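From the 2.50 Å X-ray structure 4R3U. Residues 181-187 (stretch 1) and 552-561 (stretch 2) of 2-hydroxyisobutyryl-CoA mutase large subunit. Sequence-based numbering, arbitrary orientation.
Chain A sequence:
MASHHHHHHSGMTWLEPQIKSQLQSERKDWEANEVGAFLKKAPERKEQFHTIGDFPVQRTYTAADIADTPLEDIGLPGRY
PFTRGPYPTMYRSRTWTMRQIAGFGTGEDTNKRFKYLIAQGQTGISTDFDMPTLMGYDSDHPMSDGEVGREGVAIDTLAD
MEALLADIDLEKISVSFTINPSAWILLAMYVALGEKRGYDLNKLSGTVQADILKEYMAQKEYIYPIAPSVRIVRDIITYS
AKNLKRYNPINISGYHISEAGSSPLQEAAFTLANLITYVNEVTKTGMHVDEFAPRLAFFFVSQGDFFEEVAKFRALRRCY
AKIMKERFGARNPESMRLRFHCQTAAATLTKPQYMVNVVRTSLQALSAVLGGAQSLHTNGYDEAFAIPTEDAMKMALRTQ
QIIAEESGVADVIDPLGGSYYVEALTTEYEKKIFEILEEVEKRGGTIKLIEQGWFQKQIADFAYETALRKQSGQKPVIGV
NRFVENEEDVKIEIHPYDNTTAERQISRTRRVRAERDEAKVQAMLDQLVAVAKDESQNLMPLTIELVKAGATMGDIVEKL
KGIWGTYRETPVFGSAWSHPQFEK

Stretch 1, residues 181-187: PSAWILL
Stretch 2, residues 552-561: TMGDIVEKLK

Two helices from distant parts of one chain pack here mainly through side chains. Helix 183-187 follows S182 at its N-cap, helix 553-561 follows T552 at its N-cap, and both continue later in the chain. Their N-to-C directions differ by 141°, so they run roughly antiparallel but splayed, with axes 10.6 Å apart at closest approach. The register is set where I185 CA lies 6.5 Å from M553 CA. Helical residues hold phi near -60° and psi mostly between -24° and -53°; S182 (-108/21) and T552 (-94/166) depart from this.

I185 is the central bump. Its CA-to-CB bond points toward the other helix, and chi1 -71° (m) with chi2 161° (t) extends CD1 into a hollow lined by three residues: I185 CD1 is 3.8 Å from M553 CG, 3.8 Å from I556 CG2 and 3.7 Å from V557 CG2. These near-equal distances to side chains at positions i, i+3 and i+4 indicate a knob seated among one helical surface's apolar groups.

M553 answers in the other direction. With chi1 176° (t), chi2 -169° (t) and chi3 -80° (m), its long chain passes I185 and carries its methyl to the start of the first helix, where M553 CE lies 3.4 Å from L186 CD1 and 3.5 Å from S182 OG. M553 has the largest covered area, 77 Å², against 69 Å² for I185. L186 leaves its backbone sideways, yet chi1 -96° and chi2 76° bring its end to that methyl.

W184 also starts sideways, and chi1 99°, between wells, with chi2 102° swings the indole across to the second helix. W184 CZ2 is 3.6 Å from both I556 CG2 and L560 CD1, while W184 CH2 reaches V557 CG2 at 4.4 Å; all three approaches are oblique to the ring. I556 (m, t) and L560 (m, t) point toward the first stretch, and V557 (chi1 160°, t) points sideways.

No hydrogen bond or salt bridge crosses the contact, which buries 332 Å² in total; its chemistry is van der Waals packing of largely apolar groups. The side-chain hydrogen bonds made within a single stretch all lie in the second; S182 OG and W184 NE1 are satisfied elsewhere in the structure. T552 OG1 accepts from D555 N at 3.2 Å, capping the helix, and T552 N donates to D555 OD2 at 2.8 Å, a reciprocal pair, with D555 at chi1 -68° (m). Further along, K561 NZ forms a salt bridge with E558 OE2 at 2.7 Å. Within the helices, V557 N to M553 O (2.8 Å) and L187 N to A183 O (2.9 Å) exemplify the i to i-4 backbone bonding.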

# COMPACT_ATOMS: atom_id res chain seq x y z
N PRO A 181 8.33 2.54 -33.38
CA PRO A 181 8.62 2.88 -34.79
C PRO A 181 7.93 1.98 -35.83
O PRO A 181 7.71 2.41 -36.97
CB PRO A 181 10.15 2.81 -34.87
CG PRO A 181 10.57 1.99 -33.72
CD PRO A 181 9.58 2.23 -32.65
N SER A 182 7.58 0.74 -35.44
CA SER A 182 6.91 -0.22 -36.32
C SER A 182 5.43 -0.40 -35.91
O SER A 182 4.79 -1.40 -36.27
CB SER A 182 7.65 -1.55 -36.32
OG SER A 182 7.77 -2.05 -35.00
N ALA A 183 4.88 0.60 -35.18
CA ALA A 183 3.49 0.62 -34.73
C ALA A 183 2.49 0.51 -35.86
O ALA A 183 1.46 -0.16 -35.69
CB ALA A 183 3.21 1.87 -33.91
N TRP A 184 2.77 1.19 -37.01
CA TRP A 184 1.84 1.20 -38.15
C TRP A 184 1.63 -0.19 -38.74
O TRP A 184 0.50 -0.51 -39.14
CB TRP A 184 2.20 2.28 -39.17
CG TRP A 184 2.99 1.86 -40.39
CD1 TRP A 184 2.49 1.65 -41.64
CD2 TRP A 184 4.41 1.69 -40.48
NE1 TRP A 184 3.51 1.35 -42.52
CE2 TRP A 184 4.70 1.36 -41.83
CE3 TRP A 184 5.47 1.75 -39.56
CZ2 TRP A 184 6.02 1.13 -42.28
CZ3 TRP A 184 6.76 1.49 -39.99
CH2 TRP A 184 7.03 1.20 -41.34
N ILE A 185 2.70 -1.01 -38.76
CA ILE A 185 2.70 -2.39 -39.26
C ILE A 185 1.81 -3.25 -38.34
O ILE A 185 0.96 -3.98 -38.83
CB ILE A 185 4.17 -2.92 -39.40
CG1 ILE A 185 4.88 -2.22 -40.57
CG2 ILE A 185 4.23 -4.45 -39.52
CD1 ILE A 185 6.29 -2.30 -40.52
N LEU A 186 1.96 -3.10 -37.03
CA LEU A 186 1.13 -3.82 -36.06
C LEU A 186 -0.32 -3.40 -36.08
O LEU A 186 -1.19 -4.26 -35.96
CB LEU A 186 1.74 -3.82 -34.67
CG LEU A 186 2.54 -5.07 -34.40
CD1 LEU A 186 3.86 -5.04 -35.09
CD2 LEU A 186 2.76 -5.24 -32.99
N LEU A 187 -0.59 -2.10 -36.33
CA LEU A 187 -1.95 -1.59 -36.49
C LEU A 187 -2.58 -2.15 -37.79
O LEU A 187 -3.77 -2.51 -37.79
CB LEU A 187 -1.98 -0.05 -36.47
CG LEU A 187 -3.37 0.62 -36.64
CD1 LEU A 187 -4.40 0.13 -35.59
CD2 LEU A 187 -3.25 2.12 -36.70
N THR A 552 6.25 -9.51 -44.30
CA THR A 552 6.76 -9.48 -42.94
C THR A 552 7.04 -8.03 -42.59
O THR A 552 7.06 -7.18 -43.49
CB THR A 552 7.99 -10.37 -42.78
OG1 THR A 552 9.08 -9.80 -43.50
CG2 THR A 552 7.75 -11.81 -43.21
N MET A 553 7.24 -7.74 -41.30
CA MET A 553 7.57 -6.40 -40.83
C MET A 553 8.89 -5.93 -41.48
O MET A 553 8.97 -4.79 -41.95
CB MET A 553 7.70 -6.41 -39.30
CG MET A 553 8.13 -5.09 -38.73
SD MET A 553 8.57 -5.20 -37.02
CE MET A 553 7.00 -5.19 -36.29
N GLY A 554 9.87 -6.83 -41.50
CA GLY A 554 11.18 -6.64 -42.12
C GLY A 554 11.09 -6.28 -43.59
O GLY A 554 11.81 -5.38 -44.03
N ASP A 555 10.20 -6.94 -44.35
CA ASP A 555 9.99 -6.64 -45.79
C ASP A 555 9.62 -5.16 -45.96
O ASP A 555 10.25 -4.45 -46.75
CB ASP A 555 8.85 -7.51 -46.39
CG ASP A 555 9.08 -9.00 -46.53
OD1 ASP A 555 10.22 -9.40 -46.82
OD2 ASP A 555 8.10 -9.75 -46.43
N ILE A 556 8.61 -4.71 -45.17
CA ILE A 556 8.05 -3.36 -45.11
C ILE A 556 9.08 -2.34 -44.63
O ILE A 556 9.29 -1.33 -45.31
CB ILE A 556 6.70 -3.32 -44.31
CG1 ILE A 556 5.65 -4.31 -44.93
CG2 ILE A 556 6.11 -1.91 -44.25
CD1 ILE A 556 4.49 -4.72 -44.00
N VAL A 557 9.70 -2.61 -43.46
CA VAL A 557 10.72 -1.77 -42.82
C VAL A 557 11.95 -1.55 -43.72
O VAL A 557 12.37 -0.40 -43.90
CB VAL A 557 11.09 -2.27 -41.39
CG1 VAL A 557 12.45 -1.74 -40.91
CG2 VAL A 557 9.99 -1.93 -40.38
N GLU A 558 12.52 -2.65 -44.27
CA GLU A 558 13.71 -2.58 -45.13
C GLU A 558 13.50 -1.82 -46.40
O GLU A 558 14.36 -1.01 -46.75
CB GLU A 558 14.31 -3.96 -45.40
CG GLU A 558 14.94 -4.59 -44.17
CD GLU A 558 15.96 -3.75 -43.42
OE1 GLU A 558 17.00 -3.38 -44.03
OE2 GLU A 558 15.73 -3.49 -42.22
N LYS A 559 12.35 -2.05 -47.07
CA LYS A 559 11.97 -1.35 -48.30
C LYS A 559 11.99 0.18 -48.10
O LYS A 559 12.55 0.91 -48.92
CB LYS A 559 10.59 -1.84 -48.78
CG LYS A 559 10.23 -1.38 -50.17
CD LYS A 559 11.02 -2.13 -51.22
CE LYS A 559 10.74 -1.67 -52.62
NZ LYS A 559 11.48 -2.49 -53.61
N LEU A 560 11.41 0.65 -46.96
CA LEU A 560 11.33 2.08 -46.63
C LEU A 560 12.65 2.72 -46.22
O LEU A 560 12.81 3.93 -46.42
CB LEU A 560 10.16 2.41 -45.68
CG LEU A 560 8.75 2.05 -46.18
CD1 LEU A 560 7.70 2.47 -45.16
CD2 LEU A 560 8.42 2.70 -47.53
N LYS A 561 13.62 1.92 -45.70
CA LYS A 561 14.98 2.38 -45.35
C LYS A 561 15.74 2.87 -46.61
O LYS A 561 16.53 3.80 -46.52
CB LYS A 561 15.78 1.27 -44.68
CG LYS A 561 15.53 1.15 -43.19
CD LYS A 561 16.27 -0.07 -42.65
CE LYS A 561 16.15 -0.19 -41.15
NZ LYS A 561 16.66 -1.50 -40.68